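Local coordinates for halogenase PltM (PDB 6BZN), which halogenates phenolic substrates with unusual breadth of substrate and halide, probably as an FAD-dependent enzyme of the flavoprotein halogenase kind, at residues P287-A290 with P291-F295; P303-G306 with E307-D311. All blocks are in the same frame, centred on the assembly; numbering follows the deposited sequence.

Contact 1 (P287-A290 with P291-F295); sequences PTEA and PEIEF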
loop_
_atom_site.group_PDB
_atom_site.type_symbol
_atom_site.label_atom_id
_atom_site.label_comp_id
_atom_site.label_asym_id
_atom_site.label_seq_id
_atom_site.Cartn_x
_atom_site.Cartn_y
_atom_site.Cartn_z
ATOM N N PRO A 287 11.368 -20.406 -4.742
ATOM C CA PRO A 287 10.512 -21.441 -5.300
ATOM C C PRO A 287 11.056 -21.973 -6.633
ATOM O O PRO A 287 11.723 -21.248 -7.362
ATOM C CB PRO A 287 9.185 -20.713 -5.509
ATOM C CG PRO A 287 9.579 -19.304 -5.742
ATOM C CD PRO A 287 10.737 -19.073 -4.827
ATOM N N THR A 288 10.777 -23.238 -6.914
ATOM C CA THR A 288 11.247 -23.901 -8.135
ATOM C C THR A 288 10.149 -24.478 -9.015
ATOM O O THR A 288 10.407 -24.775 -10.180
ATOM C CB THR A 288 12.203 -25.058 -7.786
ATOM O OG1 THR A 288 11.606 -25.890 -6.786
ATOM C CG2 THR A 288 13.507 -24.519 -7.273
ATOM N N GLU A 289 8.937 -24.640 -8.488
ATOM C CA GLU A 289 7.893 -25.383 -9.198
ATOM C C GLU A 289 6.701 -24.487 -9.502
ATOM O O GLU A 289 6.689 -23.315 -9.132
ATOM C CB GLU A 289 7.486 -26.587 -8.364
ATOM C CG GLU A 289 8.664 -27.508 -8.052
ATOM C CD GLU A 289 8.230 -28.792 -7.400
ATOM O OE1 GLU A 289 7.734 -29.680 -8.120
ATOM O OE2 GLU A 289 8.377 -28.906 -6.166
ATOM N N ALA A 290 5.702 -25.046 -10.180
ATOM C CA ALA A 290 4.528 -24.282 -10.578
ATOM C C ALA A 290 3.805 -23.697 -9.356
ATOM O O ALA A 290 3.877 -24.268 -8.263
ATOM C CB ALA A 290 3.587 -25.151 -11.390
ATOM N N PRO A 291 3.105 -22.557 -9.534
ATOM C CA PRO A 291 2.454 -21.931 -8.368
ATOM C C PRO A 291 1.588 -22.870 -7.522
ATOM O O PRO A 291 1.751 -22.889 -6.303
ATOM C CB PRO A 291 1.626 -20.804 -8.993
ATOM C CG PRO A 291 2.416 -20.424 -10.202
ATOM C CD PRO A 291 2.967 -21.720 -10.741
ATOM N N GLU A 292 0.713 -23.672 -8.137
ATOM C CA GLU A 292 -0.111 -24.602 -7.338
ATOM C C GLU A 292 0.727 -25.636 -6.547
ATOM O O GLU A 292 0.372 -25.983 -5.408
ATOM C CB GLU A 292 -1.198 -25.279 -8.188
ATOM C CG GLU A 292 -2.199 -26.142 -7.418
ATOM C CD GLU A 292 -2.989 -25.416 -6.315
ATOM O OE1 GLU A 292 -3.341 -26.110 -5.322
ATOM O OE2 GLU A 292 -3.280 -24.185 -6.419
ATOM N N ILE A 293 1.842 -26.086 -7.115
ATOM C CA ILE A 293 2.735 -27.027 -6.416
ATOM C C ILE A 293 3.422 -26.322 -5.230
ATOM O O ILE A 293 3.497 -26.871 -4.132
ATOM C CB ILE A 293 3.767 -27.678 -7.379
ATOM C CG1 ILE A 293 3.041 -28.569 -8.404
ATOM C CG2 ILE A 293 4.802 -28.499 -6.604
ATOM C CD1 ILE A 293 3.841 -28.816 -9.672
ATOM N N GLU A 294 3.891 -25.100 -5.447
ATOM C CA GLU A 294 4.478 -24.311 -4.359
ATOM C C GLU A 294 3.451 -24.056 -3.245
ATOM O O GLU A 294 3.785 -24.133 -2.060
ATOM C CB GLU A 294 5.062 -22.998 -4.879
ATOM C CG GLU A 294 6.299 -23.152 -5.759
ATOM C CD GLU A 294 7.537 -23.655 -5.007
ATOM O OE1 GLU A 294 7.682 -23.394 -3.789
ATOM O OE2 GLU A 294 8.386 -24.305 -5.652
ATOM N N PHE A 295 2.200 -23.796 -3.623
ATOM C CA PHE A 295 1.132 -23.593 -2.651
ATOM C C PHE A 295 0.946 -24.849 -1.787
ATOM O O PHE A 295 0.963 -24.768 -0.558
ATOM C CB PHE A 295 -0.182 -23.201 -3.353
ATOM C CG PHE A 295 -1.307 -22.867 -2.407
ATOM C CD1 PHE A 295 -1.174 -21.834 -1.480
ATOM C CD2 PHE A 295 -2.519 -23.564 -2.462
ATOM C CE1 PHE A 295 -2.205 -21.526 -0.602
ATOM C CE2 PHE A 295 -3.559 -23.253 -1.596
ATOM C CZ PHE A 295 -3.403 -22.230 -0.663
#
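Glu294 reaches back from the first turn of helix 291-301 and grips two consecutive backbone amides of the incoming loop, those of Thr288 and Glu289. Both bonds end on OE2, each 2.9 Å long: Thr288 N to Glu294 OE2 comes in 53° out of the carboxylate plane, while Glu289 N to Glu294 OE2 uses the anti lone pair. A bend in the glutamate chain (chi2 -68°) turns the carboxylate toward the loop. This is the close-packed side. Pro287 CB lies 3.4 Å from Glu294 CD, and the proline also rests on Phe218 and Tyr320 of the neighbouring strands. Tyr285 OH is bonded to Glu294 OE1, and Lys297 forms a salt bridge with OE2, so both oxygens of this buried acid have partners. This is the N-terminal end of a helix: Ala290 takes the N-cap position, Pro291 fills the first helical position, where its missing N-H costs nothing, and Glu294 N donates to Ala290 O over 2.9 Å, at an N-H...O angle of 169°, to close the first turn. With an alanine here instead of Glu294, the amides of Thr288 and Glu289 would probably lose their shared acceptor, Tyr285 and Lys297 would each lose a partner, and the loop would be less firmly tied to the helix. The other side is looser and faces solvent. Here the extended chain of Glu289 crosses Ile293 at about a right angle, with Glu289 OE1 3.5 Å from Ile293 CG2, and Ala290 CB only grazes Ile293 CD1 at 4.1 Å. Glu289 OE2 stands 4.6 Å from Glu294 OE2, a spacing of like charges that Lys297, paired with both, is likely to relieve.

Contact 2 (P303-G306 with E307-D311); sequences PAIG and EHFKD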
loop_
_atom_site.group_PDB
_atom_site.type_symbol
_atom_site.label_atom_id
_atom_site.label_comp_id
_atom_site.label_asym_id
_atom_site.label_seq_id
_atom_site.Cartn_x
_atom_site.Cartn_y
_atom_site.Cartn_z
ATOM N N PRO A 303 0.674 -26.914 8.218
ATOM C CA PRO A 303 -0.694 -27.456 8.192
ATOM C C PRO A 303 -1.752 -26.563 8.818
ATOM O O PRO A 303 -2.909 -26.630 8.407
ATOM C CB PRO A 303 -0.605 -28.768 8.978
ATOM C CG PRO A 303 0.809 -28.956 9.370
ATOM C CD PRO A 303 1.647 -27.833 8.839
ATOM N N ALA A 304 -1.377 -25.751 9.806
ATOM C CA ALA A 304 -2.308 -24.772 10.371
ATOM C C ALA A 304 -2.856 -23.851 9.282
ATOM O O ALA A 304 -4.058 -23.657 9.187
ATOM C CB ALA A 304 -1.654 -23.944 11.459
ATOM N N ILE A 305 -1.969 -23.315 8.451
ATOM C CA ILE A 305 -2.381 -22.469 7.323
ATOM C C ILE A 305 -3.316 -23.265 6.391
ATOM O O ILE A 305 -4.345 -22.743 5.921
ATOM C CB ILE A 305 -1.147 -21.908 6.563
ATOM C CG1 ILE A 305 -0.281 -21.036 7.492
ATOM C CG2 ILE A 305 -1.593 -21.089 5.363
ATOM C CD1 ILE A 305 1.025 -20.568 6.873
ATOM N N GLY A 306 -2.968 -24.536 6.154
ATOM C CA GLY A 306 -3.772 -25.451 5.355
ATOM C C GLY A 306 -5.211 -25.626 5.804
ATOM O O GLY A 306 -6.091 -25.904 4.985
ATOM N N GLU A 307 -5.483 -25.428 7.093
ATOM C CA GLU A 307 -6.863 -25.513 7.583
ATOM C C GLU A 307 -7.841 -24.513 6.922
ATOM O O GLU A 307 -9.056 -24.730 6.944
ATOM C CB GLU A 307 -6.916 -25.394 9.117
ATOM C CG GLU A 307 -6.223 -26.537 9.865
ATOM C CD GLU A 307 -6.791 -27.926 9.574
ATOM O OE1 GLU A 307 -6.030 -28.901 9.672
ATOM O OE2 GLU A 307 -7.983 -28.058 9.232
ATOM N N HIS A 308 -7.333 -23.433 6.339
ATOM C CA HIS A 308 -8.197 -22.519 5.585
ATOM C C HIS A 308 -8.717 -23.092 4.287
ATOM O O HIS A 308 -9.728 -22.607 3.786
ATOM C CB HIS A 308 -7.468 -21.239 5.196
ATOM C CG HIS A 308 -7.236 -20.292 6.317
ATOM N ND1 HIS A 308 -8.238 -19.518 6.857
ATOM C CD2 HIS A 308 -6.099 -19.936 6.951
ATOM C CE1 HIS A 308 -7.733 -18.755 7.806
ATOM N NE2 HIS A 308 -6.437 -18.983 7.874
ATOM N N PHE A 309 -8.010 -24.064 3.718
ATOM C CA PHE A 309 -8.121 -24.380 2.292
ATOM C C PHE A 309 -8.660 -25.769 1.960
ATOM O O PHE A 309 -8.644 -26.150 0.790
ATOM C CB PHE A 309 -6.750 -24.192 1.638
ATOM C CG PHE A 309 -6.217 -22.801 1.785
ATOM C CD1 PHE A 309 -6.824 -21.746 1.105
ATOM C CD2 PHE A 309 -5.160 -22.524 2.642
ATOM C CE1 PHE A 309 -6.358 -20.449 1.243
ATOM C CE2 PHE A 309 -4.688 -21.225 2.787
ATOM C CZ PHE A 309 -5.293 -20.183 2.094
ATOM N N LYS A 310 -9.170 -26.494 2.957
ATOM C CA LYS A 310 -9.590 -27.888 2.759
ATOM C C LYS A 310 -10.661 -28.028 1.686
ATOM O O LYS A 310 -10.610 -28.964 0.893
ATOM C CB LYS A 310 -10.102 -28.520 4.063
ATOM C CG LYS A 310 -9.049 -28.680 5.139
ATOM C CD LYS A 310 -8.060 -29.770 4.776
ATOM C CE LYS A 310 -6.945 -29.860 5.792
ATOM N NZ LYS A 310 -6.211 -31.138 5.592
ATOM N N ASP A 311 -11.598 -27.083 1.660
ATOM C CA ASP A 311 -12.662 -27.049 0.663
ATOM C C ASP A 311 -12.532 -25.905 -0.339
ATOM O O ASP A 311 -13.453 -25.681 -1.121
ATOM C CB ASP A 311 -14.011 -26.960 1.387
ATOM C CG ASP A 311 -14.231 -28.117 2.343
ATOM O OD1 ASP A 311 -13.985 -29.266 1.928
ATOM O OD2 ASP A 311 -14.640 -27.884 3.506
HETATM O O HOH W 1 -4.015 -28.671 7.070
#
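Three successive amides, of Glu307, His308 and Phe309, turn back onto the carbonyls of helix 303-306. Glu307 N divides its hydrogen between Ala304 O at 3.1 Å and a weak bond to Pro303 O. His308 N then donates to Ile305 O over 3.1 Å with an N-H...O angle of 162°, and Phe309 N to Gly306 O over 2.9 Å. Apart from the weak bond to Pro303 O, each links residues three apart in the chain, and the last closes a type I beta turn from Gly306 to Phe309, carrying the chain out of the short helix toward strand 313-321. Ile305 CG2, anti to the backbone N, faces Phe309 CE2 at 4.0 Å, the two side chains running side by side and pointing the same way. On the more open flank a water donates to Pro303 O and, weakly, to Glu307 OE1. Further out, Ile305 packs on His251 and Phe253 of strand 248-253 and on Leu299 of helix 291-301, while His308 NE2 is bonded to His251 NE2 and ND1 to Lys226 O, so ND1 is likely to carry a proton. Ile305 O takes the His308 amide while His308 CD2, at the ring edge, comes within 3.5 Å of it and Phe309 CD2 approaches obliquely at 3.4 Å: the helix-end carbonyls are thus used within the turn, and both rings are fixed beside it.

How the contacts relate
Both contacts belong to one helical excursion between strands 273-281 and 313-321 of the mixed sheet: contact 1 forms the entry to helix 291-301, contact 2 the exit from helix 303-306, which follows it. Their centres are about 17 Å apart, yet they touch where the rings of Phe295 and Phe309 meet edge-to-face, Phe295 CZ lying 3.8 Å from Phe309 CD2. Contact 1, at the surface, ties loop to helix mainly through a carboxylate gripping backbone amides, whereas contact 2, partly buried, is joined mainly by amide-to-carbonyl bonds, with apolar and aromatic side chains around them. Strands 215-223 and 313-321 back the first, strand 248-253 the second, and neither adjoins an annotated site.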